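Local coordinates for HTH marR-type domain-containing protein (Streptococcus agalactiae serotype III, PDB 7DVR), which senses heme, which it binds through an axial histidine, and probably acts as a MarR-type helix-turn-helix transcription factor that binds DNA, at residues A[22-28]-A[105-109]; A[37-41]-A[55-59]. All coordinates share one frame; numbering follows the deposited sequence.

Contact 1 of 2, residues A[22-28]-A[105-109]; sequences YAKEYDV and QFEIF
Phe109 lies against four residues of 22-28, and its ring shows how one aromatic side chain can join the end of one helix to the middle of another. The edge of Phe109 is directed toward the face of Tyr22 in an offset edge-to-face pair, the ring centroids 5.5 Å apart and the planes at 77°; the closest atoms are Phe109 CE1 and Tyr22 CD1, at 3.5 Å. With CG anti to the backbone N (chi1 167°), the Phe109 ring reaches across to helix 4-25, where it also makes apolar contacts: its CZ meets Ala23 CB at 4.1 Å, and Tyr26 adds its CB, 4.0 Å from Phe109 CD1.

A CH-pi contact occupies one face of the same ring: Val28 CG2 stands 4.1 Å from the Phe109 centroid, 23° off the ring normal. The other contacts of Val28 are aliphatic or at a ring edge. CG1 presses on Gln105 CB at 3.6 Å, while CB approaches the edge of the Phe106 ring at CD1. CG1 thus meets the turn at Gln105 and CG2 the next one, at Phe109, and Val28 is buried.

Polar bonds shape the chain end and tie it to helix 97-117. Helix 4-25 closes in a Schellman motif, Asp27 taking positive phi and Val28 N bonding back to Ala23 O at 2.9 Å, a reversal that brings Val28 round to face 105-109. Lys102 donates a hydrogen bond to Asp27 O, and Tyr22 OH pairs with Thr116 OG1, so helix 97-117 holds this helix end by polar bonds beyond both ends of 105-109. Farther round, Phe106 packs on Leu31 and on Met40 of helix 34-44, which places the contact where the long helices 4-25 and 97-117 meet the helix-turn-helix region.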
loop_
_atom_site.group_PDB
_atom_site.type_symbol
_atom_site.label_atom_id
_atom_site.label_comp_id
_atom_site.label_asym_id
_atom_site.label_seq_id
_atom_site.Cartn_x
_atom_site.Cartn_y
_atom_site.Cartn_z
ATOM N N TYR A 22 -6.285 -9.567 15.090
ATOM C CA TYR A 22 -6.201 -11.050 15.027
ATOM C C TYR A 22 -5.016 -11.527 15.886
ATOM O O TYR A 22 -5.175 -12.425 16.684
ATOM C CB TYR A 22 -6.033 -11.486 13.556
ATOM C CG TYR A 22 -6.731 -12.735 13.070
ATOM C CD1 TYR A 22 -6.739 -13.912 13.795
ATOM C CD2 TYR A 22 -7.366 -12.744 11.842
ATOM C CE1 TYR A 22 -7.396 -15.048 13.333
ATOM C CE2 TYR A 22 -8.057 -13.855 11.381
ATOM C CZ TYR A 22 -8.083 -15.010 12.136
ATOM O OH TYR A 22 -8.736 -16.109 11.667
ATOM N N ALA A 23 -3.816 -10.946 15.713
ATOM C CA ALA A 23 -2.621 -11.361 16.493
ATOM C C ALA A 23 -2.873 -11.252 18.016
ATOM O O ALA A 23 -2.458 -12.215 18.772
ATOM C CB ALA A 23 -1.375 -10.555 16.072
ATOM N N LYS A 24 -3.514 -10.173 18.472
ATOM C CA LYS A 24 -3.774 -9.917 19.924
ATOM C C LYS A 24 -4.704 -11.004 20.433
ATOM O O LYS A 24 -4.527 -11.480 21.578
ATOM C CB LYS A 24 -4.545 -8.632 20.259
ATOM C CG LYS A 24 -3.913 -7.293 19.921
ATOM C CD LYS A 24 -2.443 -7.199 20.180
ATOM C CE LYS A 24 -1.803 -6.065 19.404
ATOM N NZ LYS A 24 -1.448 -6.461 18.011
ATOM N N GLU A 25 -5.648 -11.408 19.593
ATOM C CA GLU A 25 -6.646 -12.440 19.994
ATOM C C GLU A 25 -6.021 -13.811 20.195
ATOM O O GLU A 25 -6.498 -14.607 21.065
ATOM C CB GLU A 25 -7.750 -12.531 18.960
ATOM C CG GLU A 25 -8.874 -11.646 19.393
ATOM C CD GLU A 25 -10.166 -12.018 18.721
ATOM O OE1 GLU A 25 -10.361 -13.243 18.384
ATOM O OE2 GLU A 25 -10.917 -11.063 18.464
ATOM N N TYR A 26 -4.983 -14.097 19.425
ATOM C CA TYR A 26 -4.276 -15.380 19.552
ATOM C C TYR A 26 -3.048 -15.198 20.479
ATOM O O TYR A 26 -2.334 -16.155 20.703
ATOM C CB TYR A 26 -4.150 -15.958 18.127
ATOM C CG TYR A 26 -5.502 -16.403 17.545
ATOM C CD1 TYR A 26 -6.461 -15.477 17.132
ATOM C CD2 TYR A 26 -5.878 -17.749 17.443
ATOM C CE1 TYR A 26 -7.719 -15.867 16.643
ATOM C CE2 TYR A 26 -7.119 -18.159 16.930
ATOM C CZ TYR A 26 -8.064 -17.212 16.552
ATOM O OH TYR A 26 -9.321 -17.544 16.070
ATOM N N ASP A 27 -2.850 -14.035 21.091
ATOM C CA ASP A 27 -1.751 -13.784 22.049
ATOM C C ASP A 27 -0.422 -14.072 21.327
ATOM O O ASP A 27 0.456 -14.717 21.920
ATOM C CB ASP A 27 -1.864 -14.685 23.283
ATOM C CG ASP A 27 -1.161 -14.170 24.516
ATOM O OD1 ASP A 27 -0.852 -12.980 24.581
ATOM O OD2 ASP A 27 -0.990 -14.972 25.443
ATOM N N VAL A 28 -0.296 -13.593 20.104
ATOM C CA VAL A 28 1.003 -13.772 19.370
ATOM C C VAL A 28 1.393 -12.425 18.844
ATOM O O VAL A 28 1.999 -12.301 17.731
ATOM C CB VAL A 28 0.865 -14.817 18.278
ATOM C CG1 VAL A 28 0.786 -16.187 18.882
ATOM C CG2 VAL A 28 -0.280 -14.505 17.346
ATOM N N GLN A 105 1.517 -21.444 19.279
ATOM C CA GLN A 105 0.366 -20.519 19.135
ATOM C C GLN A 105 0.485 -19.816 17.790
ATOM O O GLN A 105 -0.500 -19.548 17.151
ATOM C CB GLN A 105 0.339 -19.463 20.249
ATOM C CG GLN A 105 -0.182 -19.966 21.583
ATOM C CD GLN A 105 0.083 -19.018 22.735
ATOM O OE1 GLN A 105 0.127 -17.805 22.573
ATOM N NE2 GLN A 105 0.174 -19.583 23.935
ATOM N N PHE A 106 1.692 -19.491 17.364
ATOM C CA PHE A 106 1.894 -18.682 16.144
ATOM C C PHE A 106 1.539 -19.527 14.937
ATOM O O PHE A 106 0.972 -19.001 13.966
ATOM C CB PHE A 106 3.347 -18.202 16.004
ATOM C CG PHE A 106 3.540 -17.159 14.929
ATOM C CD1 PHE A 106 2.896 -15.930 14.990
ATOM C CD2 PHE A 106 4.428 -17.379 13.879
ATOM C CE1 PHE A 106 3.105 -14.961 14.012
ATOM C CE2 PHE A 106 4.630 -16.413 12.908
ATOM C CZ PHE A 106 3.978 -15.200 12.972
ATOM N N GLU A 107 1.916 -20.796 14.987
ATOM C CA GLU A 107 1.652 -21.744 13.871
ATOM C C GLU A 107 0.135 -21.866 13.626
ATOM O O GLU A 107 -0.276 -21.873 12.441
ATOM C CB GLU A 107 2.234 -23.123 14.183
ATOM C CG GLU A 107 3.278 -23.608 13.212
ATOM C CD GLU A 107 3.835 -24.987 13.559
ATOM O OE1 GLU A 107 3.789 -25.375 14.759
ATOM O OE2 GLU A 107 4.287 -25.677 12.640
ATOM N N ILE A 108 -0.629 -22.038 14.708
ATOM C CA ILE A 108 -2.130 -22.095 14.707
ATOM C C ILE A 108 -2.649 -20.817 14.076
ATOM O O ILE A 108 -3.375 -20.869 13.116
ATOM C CB ILE A 108 -2.718 -22.281 16.130
ATOM C CG1 ILE A 108 -2.351 -23.637 16.737
ATOM C CG2 ILE A 108 -4.226 -22.043 16.138
ATOM C CD1 ILE A 108 -2.701 -23.784 18.222
ATOM N N PHE A 109 -2.256 -19.675 14.630
ATOM C CA PHE A 109 -2.658 -18.341 14.153
ATOM C C PHE A 109 -2.464 -18.212 12.647
ATOM O O PHE A 109 -3.372 -17.784 11.967
ATOM C CB PHE A 109 -1.883 -17.236 14.874
ATOM C CG PHE A 109 -1.993 -15.853 14.260
ATOM C CD1 PHE A 109 -3.146 -15.085 14.382
ATOM C CD2 PHE A 109 -0.924 -15.291 13.570
ATOM C CE1 PHE A 109 -3.207 -13.820 13.809
ATOM C CE2 PHE A 109 -0.976 -14.004 13.040
ATOM C CZ PHE A 109 -2.127 -13.276 13.143
#

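Contact 2 of 2, residues A[37-41]-A[55-59]; sequences HLVMH and AEEIL
Leu38 and Leu59 interlock where two helices of the winged helix-turn-helix domain of the MarR family pack against each other. The short segments of helices 34-44 and 52-59 run at 111° to one another with axes 11.4 Å apart at closest approach, a separation bridged wholly by side chains.

The tight part centres on Leu38 and Leu59, with His37 CD2 closing on Leu59. Leu38 is buried; its CD1 reaches both Ala55 CB and Leu59 CD1, each at 3.9 Å, and its CD2 meets Leu59 CD1 at 3.8 Å. The branched end of Leu59 is shared in turn. Its CD1 belongs to the leucine pair, whereas CD2 lies 3.4 Å from His37 CD2, the two side chains sliding past each other in opposite directions. Leu69 of helix 63-75 touches both leucines, extending this small core to the following helix, and Met50 of strand 50-51 packs on Leu38, His41 and Ile58.

The looser side is built from Ile58 with His41 and the remainder of the His37 ring, all three residues partly exposed. Both imidazoles have CG anti to the backbone N (chi1 -169° in His37 and -162° in His41), which carries them from successive turns toward helix 52-59. Ile58 touches them in different ways. Its CG2 comes to the edge of the His37 ring, in plane, 4.0 Å from His37 CD2. The polar end of His37 has its partner beyond the chain: ND1 is hydrogen-bonded to Glu2 OE1 of the second subunit, so the imidazole ties this domain to the N-terminal end of the other subunit. His41 also meets the ring of His45, just past the end of helix 34-44. On this partly exposed side Ile58 CD1 sits over one face of the His41 imidazole, offset toward the rim, 4.2 Å from His41 CD2.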
loop_
_atom_site.group_PDB
_atom_site.type_symbol
_atom_site.label_atom_id
_atom_site.label_comp_id
_atom_site.label_asym_id
_atom_site.label_seq_id
_atom_site.Cartn_x
_atom_site.Cartn_y
_atom_site.Cartn_z
ATOM N N HIS A 37 9.802 -15.106 12.904
ATOM C CA HIS A 37 10.626 -15.875 11.955
ATOM C C HIS A 37 11.686 -16.622 12.750
ATOM O O HIS A 37 11.894 -17.808 12.510
ATOM C CB HIS A 37 11.209 -14.952 10.892
ATOM C CG HIS A 37 11.834 -15.731 9.773
ATOM N ND1 HIS A 37 11.081 -16.293 8.773
ATOM C CD2 HIS A 37 13.097 -16.088 9.504
ATOM C CE1 HIS A 37 11.839 -16.951 7.929
ATOM N NE2 HIS A 37 13.086 -16.842 8.351
ATOM N N LEU A 38 12.352 -15.910 13.638
ATOM C CA LEU A 38 13.469 -16.480 14.439
ATOM C C LEU A 38 12.906 -17.503 15.454
ATOM O O LEU A 38 13.529 -18.475 15.731
ATOM C CB LEU A 38 14.226 -15.362 15.166
ATOM C CG LEU A 38 15.105 -14.455 14.292
ATOM C CD1 LEU A 38 16.027 -13.553 15.108
ATOM C CD2 LEU A 38 15.907 -15.239 13.270
ATOM N N VAL A 39 11.719 -17.312 16.016
ATOM C CA VAL A 39 11.181 -18.216 17.060
ATOM C C VAL A 39 10.843 -19.513 16.378
ATOM O O VAL A 39 11.160 -20.569 16.885
ATOM C CB VAL A 39 9.886 -17.614 17.681
ATOM C CG1 VAL A 39 8.957 -18.647 18.319
ATOM C CG2 VAL A 39 10.251 -16.494 18.631
ATOM N N MET A 40 10.232 -19.408 15.216
ATOM C CA MET A 40 9.844 -20.626 14.493
ATOM C C MET A 40 11.113 -21.348 13.994
ATOM O O MET A 40 11.109 -22.603 13.881
ATOM C CB MET A 40 8.963 -20.263 13.315
ATOM C CG MET A 40 7.692 -19.598 13.685
ATOM S SD MET A 40 6.850 -20.545 14.980
ATOM C CE MET A 40 6.401 -22.040 14.102
ATOM N N HIS A 41 12.175 -20.600 13.674
ATOM C CA HIS A 41 13.466 -21.216 13.275
ATOM C C HIS A 41 14.048 -22.003 14.449
ATOM O O HIS A 41 14.298 -23.241 14.285
ATOM C CB HIS A 41 14.451 -20.209 12.724
ATOM C CG HIS A 41 15.552 -20.878 11.950
ATOM N ND1 HIS A 41 15.453 -21.107 10.580
ATOM C CD2 HIS A 41 16.742 -21.395 12.332
ATOM C CE1 HIS A 41 16.541 -21.733 10.144
ATOM N NE2 HIS A 41 17.368 -21.914 11.196
ATOM N N ALA A 55 21.538 -15.135 13.226
ATOM C CA ALA A 55 20.288 -14.353 13.064
ATOM C C ALA A 55 20.437 -13.340 11.909
ATOM O O ALA A 55 19.582 -13.341 10.995
ATOM C CB ALA A 55 19.885 -13.697 14.363
ATOM N N GLU A 56 21.500 -12.525 11.925
ATOM C CA GLU A 56 21.834 -11.572 10.819
ATOM C C GLU A 56 21.740 -12.272 9.459
ATOM O O GLU A 56 21.080 -11.764 8.539
ATOM C CB GLU A 56 23.268 -11.028 10.914
ATOM C CG GLU A 56 23.572 -10.205 12.148
ATOM C CD GLU A 56 25.042 -10.080 12.527
ATOM O OE1 GLU A 56 25.873 -10.031 11.654
ATOM O OE2 GLU A 56 25.324 -10.025 13.717
ATOM N N GLU A 57 22.439 -13.392 9.301
ATOM C CA GLU A 57 22.472 -14.059 7.989
ATOM C C GLU A 57 21.080 -14.512 7.625
ATOM O O GLU A 57 20.736 -14.330 6.496
ATOM C CB GLU A 57 23.466 -15.211 7.938
ATOM C CG GLU A 57 24.873 -14.702 7.835
ATOM C CD GLU A 57 25.933 -15.708 8.235
ATOM O OE1 GLU A 57 25.932 -16.821 7.673
ATOM O OE2 GLU A 57 26.767 -15.370 9.080
ATOM N N ILE A 58 20.350 -15.119 8.553
ATOM C CA ILE A 58 19.006 -15.706 8.270
ATOM C C ILE A 58 18.021 -14.620 7.842
ATOM O O ILE A 58 17.149 -14.917 7.003
ATOM C CB ILE A 58 18.466 -16.445 9.498
ATOM C CG1 ILE A 58 19.296 -17.683 9.846
ATOM C CG2 ILE A 58 17.012 -16.822 9.305
ATOM C CD1 ILE A 58 19.140 -18.110 11.307
ATOM N N LEU A 59 18.110 -13.421 8.415
ATOM C CA LEU A 59 17.151 -12.325 8.087
ATOM C C LEU A 59 17.757 -11.259 7.160
ATOM O O LEU A 59 17.098 -10.237 6.928
ATOM C CB LEU A 59 16.740 -11.683 9.399
ATOM C CG LEU A 59 15.971 -12.588 10.345
ATOM C CD1 LEU A 59 15.758 -11.846 11.645
ATOM C CD2 LEU A 59 14.623 -13.019 9.756
#

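Contact 2 is nested within the chain loop that contact 1 closes, and their centres are about 19 Å apart. Helix 34-44 joins them: Met40, on the segment that faces 55-59 through other residues, turns toward 105-109, with its CE 3.6 Å from Glu107 CG and its CG 4.0 Å from Phe106 CD2. Both contacts lie near bound heme. The side chain of Phe106 is about 5 Å from a heme and that of His37 about 7 Å, while the side chain of Phe109 is about 7 Å from that of His114, the axial ligand. Met40 thus connects the helix carrying His114 to helix 34-44 of the helix-turn-helix region.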